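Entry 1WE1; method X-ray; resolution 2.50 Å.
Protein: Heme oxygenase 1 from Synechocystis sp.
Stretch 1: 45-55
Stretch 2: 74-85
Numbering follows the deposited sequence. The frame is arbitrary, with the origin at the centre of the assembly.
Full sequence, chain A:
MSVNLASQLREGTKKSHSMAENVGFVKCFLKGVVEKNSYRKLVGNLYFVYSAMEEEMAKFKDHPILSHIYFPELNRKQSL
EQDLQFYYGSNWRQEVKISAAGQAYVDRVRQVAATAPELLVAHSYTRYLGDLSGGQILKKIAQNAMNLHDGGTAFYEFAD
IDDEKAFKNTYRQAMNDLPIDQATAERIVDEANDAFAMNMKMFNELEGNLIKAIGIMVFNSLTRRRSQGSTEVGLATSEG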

# COMPACT_ATOMS: atom_id res chain seq x y z
N ASN A 45 6.59 -6.93 -3.64
CA ASN A 45 5.92 -7.23 -2.38
C ASN A 45 4.45 -6.77 -2.36
O ASN A 45 3.54 -7.58 -2.13
N LEU A 46 4.20 -5.48 -2.61
CA LEU A 46 2.83 -4.99 -2.61
C LEU A 46 1.98 -5.85 -3.54
O LEU A 46 0.81 -6.11 -3.26
N TYR A 47 2.57 -6.31 -4.63
CA TYR A 47 1.85 -7.16 -5.57
C TYR A 47 1.23 -8.35 -4.83
O TYR A 47 0.06 -8.67 -5.05
N PHE A 48 1.99 -9.00 -3.95
CA PHE A 48 1.48 -10.16 -3.22
C PHE A 48 0.49 -9.76 -2.12
O PHE A 48 -0.50 -10.45 -1.88
N VAL A 49 0.75 -8.64 -1.46
CA VAL A 49 -0.13 -8.20 -0.40
C VAL A 49 -1.50 -7.85 -0.96
O VAL A 49 -2.51 -8.26 -0.42
N TYR A 50 -1.53 -7.08 -2.05
CA TYR A 50 -2.81 -6.71 -2.64
C TYR A 50 -3.52 -7.92 -3.19
O TYR A 50 -4.73 -8.01 -3.12
N SER A 51 -2.77 -8.87 -3.74
CA SER A 51 -3.40 -10.08 -4.26
C SER A 51 -4.17 -10.74 -3.13
O SER A 51 -5.36 -11.02 -3.27
N ALA A 52 -3.48 -10.98 -2.02
CA ALA A 52 -4.07 -11.61 -0.83
C ALA A 52 -5.33 -10.88 -0.37
O ALA A 52 -6.39 -11.48 -0.22
N MET A 53 -5.18 -9.58 -0.16
CA MET A 53 -6.27 -8.73 0.30
C MET A 53 -7.46 -8.69 -0.65
O MET A 53 -8.60 -8.82 -0.23
N GLU A 54 -7.21 -8.53 -1.95
CA GLU A 54 -8.30 -8.47 -2.92
C GLU A 54 -9.03 -9.79 -3.13
O GLU A 54 -10.22 -9.81 -3.45
N GLU A 55 -8.32 -10.90 -2.94
CA GLU A 55 -8.94 -12.21 -3.07
C GLU A 55 -9.89 -12.44 -1.87
O GLU A 55 -11.06 -12.80 -2.06
N LEU A 74 -11.17 -0.18 -6.44
CA LEU A 74 -9.90 0.13 -5.79
C LEU A 74 -8.82 -0.89 -6.16
O LEU A 74 -7.64 -0.54 -6.18
N ASN A 75 -9.22 -2.12 -6.45
CA ASN A 75 -8.27 -3.19 -6.78
C ASN A 75 -6.98 -2.76 -7.51
O ASN A 75 -7.00 -2.22 -8.61
N ARG A 76 -5.85 -3.01 -6.86
CA ARG A 76 -4.54 -2.65 -7.38
C ARG A 76 -3.76 -3.82 -8.01
O ARG A 76 -2.78 -3.61 -8.70
N LYS A 77 -4.19 -5.06 -7.78
CA LYS A 77 -3.43 -6.19 -8.30
C LYS A 77 -3.01 -6.08 -9.77
O LYS A 77 -1.81 -6.15 -10.08
N GLN A 78 -3.98 -5.92 -10.67
CA GLN A 78 -3.71 -5.81 -12.10
C GLN A 78 -2.76 -4.67 -12.47
O GLN A 78 -1.81 -4.86 -13.23
N SER A 79 -3.00 -3.47 -11.93
CA SER A 79 -2.15 -2.33 -12.23
C SER A 79 -0.73 -2.61 -11.77
O SER A 79 0.23 -2.18 -12.41
N LEU A 80 -0.61 -3.33 -10.66
CA LEU A 80 0.68 -3.68 -10.10
C LEU A 80 1.37 -4.74 -10.98
O LEU A 80 2.61 -4.81 -11.05
N GLU A 81 0.57 -5.56 -11.66
CA GLU A 81 1.15 -6.55 -12.55
C GLU A 81 1.72 -5.80 -13.74
O GLU A 81 2.75 -6.17 -14.31
N GLN A 82 1.04 -4.72 -14.11
CA GLN A 82 1.49 -3.90 -15.22
C GLN A 82 2.84 -3.28 -14.89
O GLN A 82 3.73 -3.20 -15.74
N ASP A 83 3.01 -2.88 -13.64
CA ASP A 83 4.27 -2.29 -13.22
C ASP A 83 5.41 -3.32 -13.17
O ASP A 83 6.54 -2.99 -13.49
N LEU A 84 5.11 -4.55 -12.78
CA LEU A 84 6.13 -5.60 -12.73
C LEU A 84 6.63 -5.88 -14.15
O LEU A 84 7.82 -6.10 -14.39
N GLN A 85 5.69 -5.87 -15.08
CA GLN A 85 5.99 -6.09 -16.49
C GLN A 85 7.02 -5.05 -16.93
O GLN A 85 8.00 -5.38 -17.60

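The most distinctive feature of this contact is the way the carboxylate of E54 receives the start of the second helix. E54 lies within the first helix, close to the end of the stretch, and its side chain reaches across to two consecutive backbone amides: OE1 accepts a hydrogen bond from K77 N at 2.9 Å, and OE2 accepts one from R76 N at 3.1 Å. Both amides lie at or just before the beginning of helix 77-85, where no preceding turn of that helix supplies carbonyl partners, so a side chain from the neighbouring helix meets the need. The CA-CB bond of E54 points toward the other stretch, with chi1 in m (-89°) and chi2 between wells at 141°, and its CG lies 3.1 Å from ND2 of N75. A water molecule extends the polar network, donating to OE1 of E54 at 2.5 Å and to OE1 of Q78 at 3.3 Å, thereby linking two acceptors that could not bond to each other directly.

From this end the two helices run nearly antiparallel, at 159°, with their axes 9.2 Å apart at closest approach. Y47 is the principal knob on the first helix, its side chain sitting among K77, L80, E81 and L84. Its CA-CB bond points sideways, but the t rotamer (chi1 169°) carries the ring nearer to the second helix. L84, in an m,t conformation and directed toward the first helix, places CD1 over one face of this ring, 3.7 Å from the centroid and 23° off the normal, a CH-pi contact. At the ring edge lies CB of L80, 4.4 Å from CD1 of Y47. E81 closes against the ring as well, its CG 3.2 Å from CE1 of Y47, while the phenol OH donates a hydrogen bond to OE1 of E81 at 3.2 Å. The tyrosine is thus held by apolar contacts along its ring and by a polar partner at its tip.

L80 also points toward the first helix, and both its chi angles (-129° and 31°) lie between wells. Its CD2 approaches L46 CB at 3.9 Å and Y50 CD2 at 3.7 Å, and it comes within 3.6 Å of the backbone N of Y47, so this one methyl fits closely against both side chains and main chain.

Nearer the E54 end, Y50 points toward the second stretch with chi1 in m (-80°). R76 lays its aliphatic portion against this ring: CB sits over one face, 3.9 Å from the centroid, and CG is 3.6 Å from Y50 CE1. The rest of R76 then leads away, and its NE donates to L74 O at 2.8 Å, so the guanidinium is turned back onto its own loop.

K77 is fully extended, with all four chi angles in t. Its CE passes 3.2 Å from OG of S51 and 3.9 Å from OH of Y47. The S51 hydroxyl, in m, donates to Y47 O at 2.8 Å within its own helix.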

# COMPACT_ATOMS: atom_id res chain seq x y z
CB ASN A 45 6.67 -6.61 -1.21
CG ASN A 45 7.87 -7.45 -0.78
OD1 ASN A 45 7.91 -8.67 -0.99
ND2 ASN A 45 8.84 -6.80 -0.15
CB LEU A 46 2.78 -3.53 -3.06
CG LEU A 46 3.54 -2.62 -2.11
CD1 LEU A 46 3.38 -1.17 -2.54
CD2 LEU A 46 3.00 -2.81 -0.71
CB TYR A 47 2.81 -7.65 -6.65
CG TYR A 47 2.24 -8.75 -7.51
CD1 TYR A 47 1.19 -8.49 -8.39
CD2 TYR A 47 2.71 -10.05 -7.40
CE1 TYR A 47 0.63 -9.52 -9.13
CE2 TYR A 47 2.15 -11.08 -8.14
CZ TYR A 47 1.11 -10.81 -9.00
OH TYR A 47 0.54 -11.85 -9.72
CB PHE A 48 2.62 -10.96 -2.60
CG PHE A 48 3.58 -11.52 -3.62
CD1 PHE A 48 4.81 -10.91 -3.85
CD2 PHE A 48 3.23 -12.64 -4.37
CE1 PHE A 48 5.67 -11.41 -4.83
CE2 PHE A 48 4.08 -13.15 -5.36
CZ PHE A 48 5.31 -12.52 -5.59
CB VAL A 49 0.44 -6.98 0.32
CG1 VAL A 49 -0.56 -6.52 1.40
CG2 VAL A 49 1.80 -7.33 0.94
CB TYR A 50 -2.63 -5.67 -3.75
CG TYR A 50 -2.46 -4.28 -3.22
CD1 TYR A 50 -3.58 -3.46 -2.97
CD2 TYR A 50 -1.19 -3.76 -2.95
CE1 TYR A 50 -3.41 -2.15 -2.47
CE2 TYR A 50 -1.03 -2.46 -2.46
CZ TYR A 50 -2.13 -1.67 -2.23
OH TYR A 50 -1.95 -0.39 -1.77
CB SER A 51 -2.37 -11.05 -4.83
OG SER A 51 -1.78 -10.53 -6.01
CB ALA A 52 -3.05 -11.64 0.30
CB MET A 53 -5.71 -7.33 0.52
CG MET A 53 -6.67 -6.27 0.99
SD MET A 53 -5.69 -4.88 1.61
CE MET A 53 -4.53 -4.58 0.24
CB GLU A 54 -7.77 -7.92 -4.25
CG GLU A 54 -7.85 -6.40 -4.31
CD GLU A 54 -6.66 -5.76 -4.98
OE1 GLU A 54 -6.32 -6.15 -6.12
OE2 GLU A 54 -6.07 -4.85 -4.36
CB GLU A 55 -7.85 -13.29 -3.09
CG GLU A 55 -8.35 -14.70 -3.31
CD GLU A 55 -7.19 -15.69 -3.44
OE1 GLU A 55 -6.96 -16.48 -2.49
OE2 GLU A 55 -6.51 -15.66 -4.49
CB LEU A 74 -10.07 0.17 -4.27
CG LEU A 74 -10.93 1.31 -3.72
CD1 LEU A 74 -11.09 1.16 -2.20
CD2 LEU A 74 -10.30 2.65 -4.08
CB ASN A 75 -8.98 -4.31 -7.57
CG ASN A 75 -9.97 -5.10 -6.69
OD1 ASN A 75 -10.58 -6.08 -7.14
ND2 ASN A 75 -10.13 -4.67 -5.45
CB ARG A 76 -3.67 -2.04 -6.27
CG ARG A 76 -4.16 -0.73 -5.64
CD ARG A 76 -4.23 0.44 -6.64
NE ARG A 76 -5.31 0.25 -7.61
CZ ARG A 76 -5.44 0.93 -8.74
NH1 ARG A 76 -4.55 1.87 -9.07
NH2 ARG A 76 -6.45 0.68 -9.55
CB LYS A 77 -4.18 -7.50 -8.09
CG LYS A 77 -3.32 -8.70 -8.42
CD LYS A 77 -4.12 -9.97 -8.49
CE LYS A 77 -3.23 -11.15 -8.85
NZ LYS A 77 -4.07 -12.39 -8.96
CB GLN A 78 -5.01 -5.66 -12.88
CG GLN A 78 -5.97 -6.85 -12.78
CD GLN A 78 -6.40 -7.16 -11.34
OE1 GLN A 78 -6.58 -6.25 -10.51
NE2 GLN A 78 -6.57 -8.45 -11.05
CB SER A 79 -2.69 -1.06 -11.55
OG SER A 79 -2.38 -1.02 -10.17
CB LEU A 80 0.48 -4.20 -8.67
CG LEU A 80 1.29 -3.64 -7.50
CD1 LEU A 80 1.67 -2.19 -7.68
CD2 LEU A 80 0.47 -3.82 -6.24
CB GLU A 81 0.09 -7.54 -13.03
CG GLU A 81 -0.39 -8.50 -11.97
CD GLU A 81 -1.28 -9.60 -12.52
OE1 GLU A 81 -1.60 -10.54 -11.75
OE2 GLU A 81 -1.66 -9.52 -13.71
CB GLN A 82 0.45 -2.82 -15.54
CG GLN A 82 -0.68 -3.34 -16.46
CD GLN A 82 -1.84 -2.36 -16.61
OE1 GLN A 82 -1.64 -1.14 -16.68
NE2 GLN A 82 -3.06 -2.89 -16.68
CB ASP A 83 4.10 -1.62 -11.85
CG ASP A 83 3.34 -0.29 -11.94
OD1 ASP A 83 3.12 0.34 -10.89
OD2 ASP A 83 2.98 0.12 -13.07
CB LEU A 84 5.56 -6.88 -12.10
CG LEU A 84 5.26 -6.81 -10.59
CD1 LEU A 84 4.28 -7.91 -10.14
CD2 LEU A 84 6.58 -6.90 -9.82
CB GLN A 85 4.72 -5.94 -17.32
CG GLN A 85 4.95 -5.93 -18.82
CD GLN A 85 4.75 -7.28 -19.46
OE1 GLN A 85 5.55 -8.20 -19.26
NE2 GLN A 85 3.67 -7.42 -20.22
O HOH W 1 -7.66 -7.55 -7.73